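Local coordinates for endo-1,4-beta-xylanase (Pseudoalteromonas haloplanktis, PDB 1H12), which hydrolyses internal beta-1,4 linkages of xylan as a cold-adapted family 8 glycoside hydrolase, and may also act on beta-1,4-glucans, at residues Glu94-Leu99 with Ala150-Asn155; Phe102-Gln107 with Tyr169-Thr174. One frame throughout, in Å; residues are numbered along the deposited sequence.

Contact 1: residues Glu94-Leu99 with Ala150-Asn155; sequences EEFDNL and AFALLN
Phe96 reaches out of the helix 93-107 to meet Ala152 and Leu153 on the helix 143-160, in a buried contact made almost wholly by one aromatic ring. The two backbones keep well apart, Phe96 CA lying 8.9 Å from Ala152 CA, and the phenyl group bridges the distance. Its CB already heads for the other helix, and with CG anti to the backbone N (chi1 -176°) the ring is carried outward, its far end foremost. CD1 and CD2, on the near half of the ring, come less close to 150-155; the touching is done by CE1, CE2 and CZ. On one flank Phe96 CE2 lies 3.9 Å from Ala152 CB. The same CE2 of Phe96 is also 3.7 Å from Ala152 O, which approaches the ring obliquely. At the tip, Phe96 CZ is 3.7 Å from the same Ala152 O and 4.0 Å from Leu153 CD2. CE1, on the other flank, meets that methyl too, so that Leu153 CD2 abuts the C-H edge in the plane of the ring while the two side chains cross at about a right angle. The CB of Leu153 does not point at the other helix, but the end of its side chain comes nearer and supplies this methyl. Two more rings meet that of Phe96, Trp160 edge-to-face and Tyr168 nearly perpendicular, and Met84 of the helix 77-89 packs on it as well. Replacement of Phe96 by an alanine would probably open a gap between the two helices and leave Ala152 CB and Leu153 CD2 without their partner across it. No hydrogen bond joins the segments; contact of the ring with two side chains and a backbone carbonyl holds them here, and burial away from water probably supplies much of the stability.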
loop_
_atom_site.group_PDB
_atom_site.type_symbol
_atom_site.label_atom_id
_atom_site.label_comp_id
_atom_site.label_asym_id
_atom_site.label_seq_id
_atom_site.Cartn_x
_atom_site.Cartn_y
_atom_site.Cartn_z
ATOM N N GLU A 94 12.772 -16.880 1.901
ATOM C CA GLU A 94 13.959 -16.498 1.172
ATOM C C GLU A 94 13.727 -15.180 0.444
ATOM O O GLU A 94 14.606 -14.301 0.433
ATOM C CB GLU A 94 14.378 -17.578 0.163
ATOM N N GLU A 95 12.603 -15.090 -0.235
ATOM C CA GLU A 95 12.255 -13.859 -0.971
ATOM C C GLU A 95 12.190 -12.681 -0.020
ATOM O O GLU A 95 12.709 -11.598 -0.333
ATOM C CB GLU A 95 10.946 -14.059 -1.726
ATOM C CG GLU A 95 11.003 -15.042 -2.903
ATOM C CD GLU A 95 10.871 -16.493 -2.512
ATOM O OE1 GLU A 95 10.779 -16.907 -1.352
ATOM O OE2 GLU A 95 10.761 -17.265 -3.488
ATOM N N PHE A 96 11.517 -12.865 1.109
ATOM C CA PHE A 96 11.429 -11.828 2.130
ATOM C C PHE A 96 12.824 -11.379 2.536
ATOM O O PHE A 96 13.133 -10.169 2.557
ATOM C CB PHE A 96 10.657 -12.335 3.326
ATOM C CG PHE A 96 10.422 -11.300 4.390
ATOM C CD1 PHE A 96 11.434 -10.901 5.240
ATOM C CD2 PHE A 96 9.168 -10.745 4.523
ATOM C CE1 PHE A 96 11.200 -9.913 6.168
ATOM C CE2 PHE A 96 8.920 -9.803 5.476
ATOM C CZ PHE A 96 9.938 -9.376 6.308
ATOM N N ASP A 97 13.659 -12.327 2.889
ATOM C CA ASP A 97 14.973 -12.026 3.431
ATOM C C ASP A 97 15.857 -11.328 2.401
ATOM O O ASP A 97 16.608 -10.424 2.719
ATOM C CB ASP A 97 15.643 -13.288 3.927
ATOM C CG ASP A 97 15.080 -13.814 5.219
ATOM O OD1 ASP A 97 14.187 -13.161 5.803
ATOM O OD2 ASP A 97 15.514 -14.903 5.673
ATOM N N ASN A 98 15.757 -11.751 1.148
ATOM C CA ASN A 98 16.540 -11.135 0.106
ATOM C C ASN A 98 16.161 -9.685 -0.127
ATOM O O ASN A 98 17.003 -8.819 -0.383
ATOM C CB ASN A 98 16.483 -11.948 -1.202
ATOM C CG ASN A 98 17.173 -13.295 -1.121
ATOM O OD1 ASN A 98 18.028 -13.515 -0.251
ATOM N ND2 ASN A 98 16.811 -14.178 -2.047
ATOM N N LEU A 99 14.841 -9.405 -0.070
ATOM C CA LEU A 99 14.367 -8.035 -0.193
ATOM C C LEU A 99 14.751 -7.205 1.022
ATOM O O LEU A 99 15.150 -6.039 0.885
ATOM C CB LEU A 99 12.832 -8.013 -0.360
ATOM C CG LEU A 99 12.297 -8.559 -1.685
ATOM C CD1 LEU A 99 10.780 -8.549 -1.620
ATOM C CD2 LEU A 99 12.777 -7.755 -2.880
ATOM N N ALA A 150 7.668 -1.978 8.552
ATOM C CA ALA A 150 7.417 -2.343 9.952
ATOM C C ALA A 150 6.384 -3.443 10.060
ATOM O O ALA A 150 6.545 -4.405 10.818
ATOM C CB ALA A 150 6.966 -1.122 10.719
ATOM N N PHE A 151 5.296 -3.289 9.315
ATOM C CA PHE A 151 4.237 -4.289 9.278
ATOM C C PHE A 151 4.799 -5.661 8.867
ATOM O O PHE A 151 4.549 -6.685 9.513
ATOM C CB PHE A 151 3.137 -3.835 8.326
ATOM C CG PHE A 151 2.019 -4.821 8.192
ATOM C CD1 PHE A 151 1.062 -4.999 9.197
ATOM C CD2 PHE A 151 1.896 -5.589 7.052
ATOM C CE1 PHE A 151 0.071 -5.919 9.103
ATOM C CE2 PHE A 151 0.889 -6.509 6.915
ATOM C CZ PHE A 151 -0.032 -6.689 7.954
ATOM N N ALA A 152 5.511 -5.695 7.751
ATOM C CA ALA A 152 6.023 -6.936 7.249
ATOM C C ALA A 152 7.003 -7.602 8.197
ATOM O O ALA A 152 6.965 -8.826 8.404
ATOM C CB ALA A 152 6.663 -6.688 5.877
ATOM N N LEU A 153 7.887 -6.818 8.816
ATOM C CA LEU A 153 8.874 -7.320 9.761
ATOM C C LEU A 153 8.231 -7.900 11.024
ATOM O O LEU A 153 8.669 -8.940 11.545
ATOM C CB LEU A 153 9.888 -6.238 10.086
ATOM C CG LEU A 153 10.856 -5.905 8.950
ATOM C CD1 LEU A 153 11.479 -4.538 9.194
ATOM C CD2 LEU A 153 11.936 -6.968 8.786
ATOM N N LEU A 154 7.189 -7.238 11.541
ATOM C CA LEU A 154 6.503 -7.782 12.699
ATOM C C LEU A 154 5.883 -9.111 12.386
ATOM O O LEU A 154 5.914 -10.046 13.213
ATOM C CB LEU A 154 5.427 -6.814 13.195
ATOM C CG LEU A 154 5.911 -5.582 13.958
ATOM C CD1 LEU A 154 4.743 -4.648 14.163
ATOM C CD2 LEU A 154 6.571 -5.960 15.287
ATOM N N ASN A 155 5.296 -9.248 11.196
ATOM C CA ASN A 155 4.717 -10.521 10.781
ATOM C C ASN A 155 5.781 -11.602 10.582
ATOM O O ASN A 155 5.568 -12.745 10.937
ATOM C CB ASN A 155 3.868 -10.328 9.538
ATOM C CG ASN A 155 2.497 -9.739 9.835
ATOM O OD1 ASN A 155 2.320 -8.444 9.612
ATOM N ND2 ASN A 155 1.615 -10.495 10.282
#

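Contact 2: residues Phe102-Gln107 with Tyr169-Thr174; sequences FAKAYQ and YNDAIT
Lys104 and Asp171 mark the nearest approach of two helical backbones, their CA atoms 9.2 Å apart. The segment 102-107 lies in the C-terminal part of the helix that begins at 93, and includes a wider pi-type turn at 103-107, although Tyr106 N still bonds to Phe102 O at 2.8 Å. The segment 169-174 lies in the first half of the helix 168-182. At this separation the gap is spanned by side chains alone, and a single pair does so at the protein surface. Lys104 sets out toward the other helix; its first torsion (chi1 -169°) turns the chain away from the backbone N, and the extended chain beyond CG brings NZ to the carboxylate of Asp171. The salt bridge is lopsided: Lys104 NZ donates to Asp171 OD1 at 3.0 Å, on the syn side but 29° out of the carboxylate plane, and makes only a weak bond to Asp171 OD2 at 3.2 Å. The lysine chain crosses the aspartate at about a right angle, and Lys104 CE lies 3.7 Å from Asp171 OD1. Family 8 enzymes are built as an (alpha/alpha)6 barrel, in which the polypeptide winds through successive helical hairpins; here the ion pair links two helices that are not consecutive in the chain. Asp171 OD2 has a stronger partner in Trp100 NE1, one turn before Lys104 on the same helix, so the carboxylate is gripped from 93-107 by both an indole N-H and an ammonium group and is probably steadied in its rotation. Close by, Thr174 OG1 donates to Asn170 O at 2.9 Å, tilted 32° from the carbonyl plane. Thr174 N reaches that oxygen from the opposite face of the plane, and the two bonds together tie the threonine back onto the preceding turn of its helix.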
loop_
_atom_site.group_PDB
_atom_site.type_symbol
_atom_site.label_atom_id
_atom_site.label_comp_id
_atom_site.label_asym_id
_atom_site.label_seq_id
_atom_site.Cartn_x
_atom_site.Cartn_y
_atom_site.Cartn_z
ATOM N N PHE A 102 18.398 -6.142 1.080
ATOM C CA PHE A 102 18.635 -5.014 0.181
ATOM C C PHE A 102 18.217 -3.709 0.802
ATOM O O PHE A 102 18.916 -2.692 0.736
ATOM C CB PHE A 102 17.855 -5.248 -1.111
ATOM C CG PHE A 102 18.079 -4.188 -2.165
ATOM C CD1 PHE A 102 17.370 -2.977 -2.148
ATOM C CD2 PHE A 102 19.003 -4.402 -3.168
ATOM C CE1 PHE A 102 17.622 -2.025 -3.084
ATOM C CE2 PHE A 102 19.232 -3.414 -4.120
ATOM C CZ PHE A 102 18.550 -2.240 -4.062
ATOM N N ALA A 103 17.039 -3.685 1.392
ATOM C CA ALA A 103 16.500 -2.444 1.968
ATOM C C ALA A 103 17.433 -1.943 3.075
ATOM O O ALA A 103 17.791 -0.754 3.098
ATOM C CB ALA A 103 15.101 -2.682 2.520
ATOM N N LYS A 104 17.783 -2.823 3.998
ATOM C CA LYS A 104 18.565 -2.423 5.122
ATOM C C LYS A 104 19.966 -1.956 4.721
ATOM O O LYS A 104 20.507 -1.022 5.302
ATOM C CB LYS A 104 18.560 -3.554 6.172
ATOM C CG LYS A 104 19.089 -3.247 7.492
ATOM C CD LYS A 104 18.857 -4.496 8.480
ATOM C CE LYS A 104 19.403 -4.171 9.803
ATOM N NZ LYS A 104 19.285 -5.350 10.615
ATOM N N ALA A 105 20.536 -2.585 3.700
ATOM C CA ALA A 105 21.879 -2.246 3.258
ATOM C C ALA A 105 21.905 -0.986 2.397
ATOM O O ALA A 105 22.834 -0.187 2.525
ATOM C CB ALA A 105 22.490 -3.377 2.448
ATOM N N TYR A 106 20.955 -0.860 1.487
ATOM C CA TYR A 106 21.068 0.096 0.402
ATOM C C TYR A 106 20.024 1.214 0.429
ATOM O O TYR A 106 20.310 2.314 -0.051
ATOM C CB TYR A 106 21.036 -0.635 -0.940
ATOM C CG TYR A 106 22.053 -1.707 -1.088
ATOM C CD1 TYR A 106 23.403 -1.452 -0.944
ATOM C CD2 TYR A 106 21.704 -3.019 -1.359
ATOM C CE1 TYR A 106 24.354 -2.445 -1.076
ATOM C CE2 TYR A 106 22.641 -4.009 -1.477
ATOM C CZ TYR A 106 23.973 -3.721 -1.313
ATOM O OH TYR A 106 24.902 -4.739 -1.455
ATOM N N GLN A 107 18.817 0.957 0.927
ATOM C CA GLN A 107 17.816 2.002 1.043
ATOM C C GLN A 107 17.950 2.833 2.297
ATOM O O GLN A 107 17.686 4.042 2.285
ATOM C CB GLN A 107 16.395 1.429 0.876
ATOM C CG GLN A 107 16.135 0.924 -0.515
ATOM C CD GLN A 107 14.828 0.136 -0.660
ATOM O OE1 GLN A 107 14.498 -0.692 0.188
ATOM N NE2 GLN A 107 14.126 0.360 -1.772
ATOM N N TYR A 169 12.078 -8.882 14.684
ATOM C CA TYR A 169 11.380 -8.107 15.688
ATOM C C TYR A 169 12.155 -6.848 16.021
ATOM O O TYR A 169 11.594 -5.747 16.070
ATOM C CB TYR A 169 11.128 -8.950 16.942
ATOM C CG TYR A 169 10.224 -8.221 17.917
ATOM C CD1 TYR A 169 8.881 -8.110 17.685
ATOM C CD2 TYR A 169 10.731 -7.577 19.025
ATOM C CE1 TYR A 169 8.050 -7.373 18.535
ATOM C CE2 TYR A 169 9.950 -6.853 19.867
ATOM C CZ TYR A 169 8.586 -6.759 19.625
ATOM O OH TYR A 169 7.807 -5.997 20.488
ATOM N N ASN A 170 13.463 -6.976 16.295
ATOM C CA ASN A 170 14.239 -5.815 16.597
ATOM C C ASN A 170 14.247 -4.834 15.416
ATOM O O ASN A 170 14.181 -3.607 15.605
ATOM C CB ASN A 170 15.705 -6.176 16.928
ATOM N N ASP A 171 14.348 -5.373 14.199
ATOM C CA ASP A 171 14.302 -4.517 13.026
ATOM C C ASP A 171 12.952 -3.786 12.940
ATOM O O ASP A 171 12.895 -2.611 12.562
ATOM C CB ASP A 171 14.589 -5.292 11.763
ATOM C CG ASP A 171 16.024 -5.729 11.610
ATOM O OD1 ASP A 171 16.883 -5.230 12.352
ATOM O OD2 ASP A 171 16.327 -6.574 10.756
ATOM N N ALA A 172 11.867 -4.475 13.280
ATOM C CA ALA A 172 10.551 -3.859 13.222
ATOM C C ALA A 172 10.406 -2.742 14.256
ATOM O O ALA A 172 9.843 -1.684 13.948
ATOM C CB ALA A 172 9.475 -4.886 13.501
ATOM N N ILE A 173 10.870 -2.960 15.486
ATOM C CA ILE A 173 10.760 -1.956 16.515
ATOM C C ILE A 173 11.610 -0.740 16.157
ATOM O O ILE A 173 11.200 0.394 16.379
ATOM C CB ILE A 173 11.092 -2.504 17.915
ATOM C CG1 ILE A 173 10.111 -3.652 18.257
ATOM C CG2 ILE A 173 11.149 -1.421 18.947
ATOM C CD1 ILE A 173 8.734 -3.321 18.217
ATOM N N THR A 174 12.795 -0.955 15.575
ATOM C CA THR A 174 13.602 0.126 15.093
ATOM C C THR A 174 12.830 0.929 14.041
ATOM O O THR A 174 12.835 2.171 14.063
ATOM C CB THR A 174 14.906 -0.422 14.516
ATOM O OG1 THR A 174 15.642 -1.045 15.579
ATOM C CG2 THR A 174 15.764 0.668 13.901
#

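Followed from the N terminus, the chain passes first through 94-99 and then 102-107, both on the helix 93-107, before reaching the partners 150-155 and 169-174 in the same order. Contact 1 closes a loop of 50 residues that includes the strands 123-128 and 134-136, and contact 2 closes one of 61 residues; because the segments alternate, the two loops cross and neither nests in the other. One helix is thereby fastened to two, 143-160 and 168-182, which follow each other in the chain. The contact centres are about 9 Å apart, and Leu154 CD2 packs 3.6 Å from Ala172 CB, joining the buried contact to the surface one.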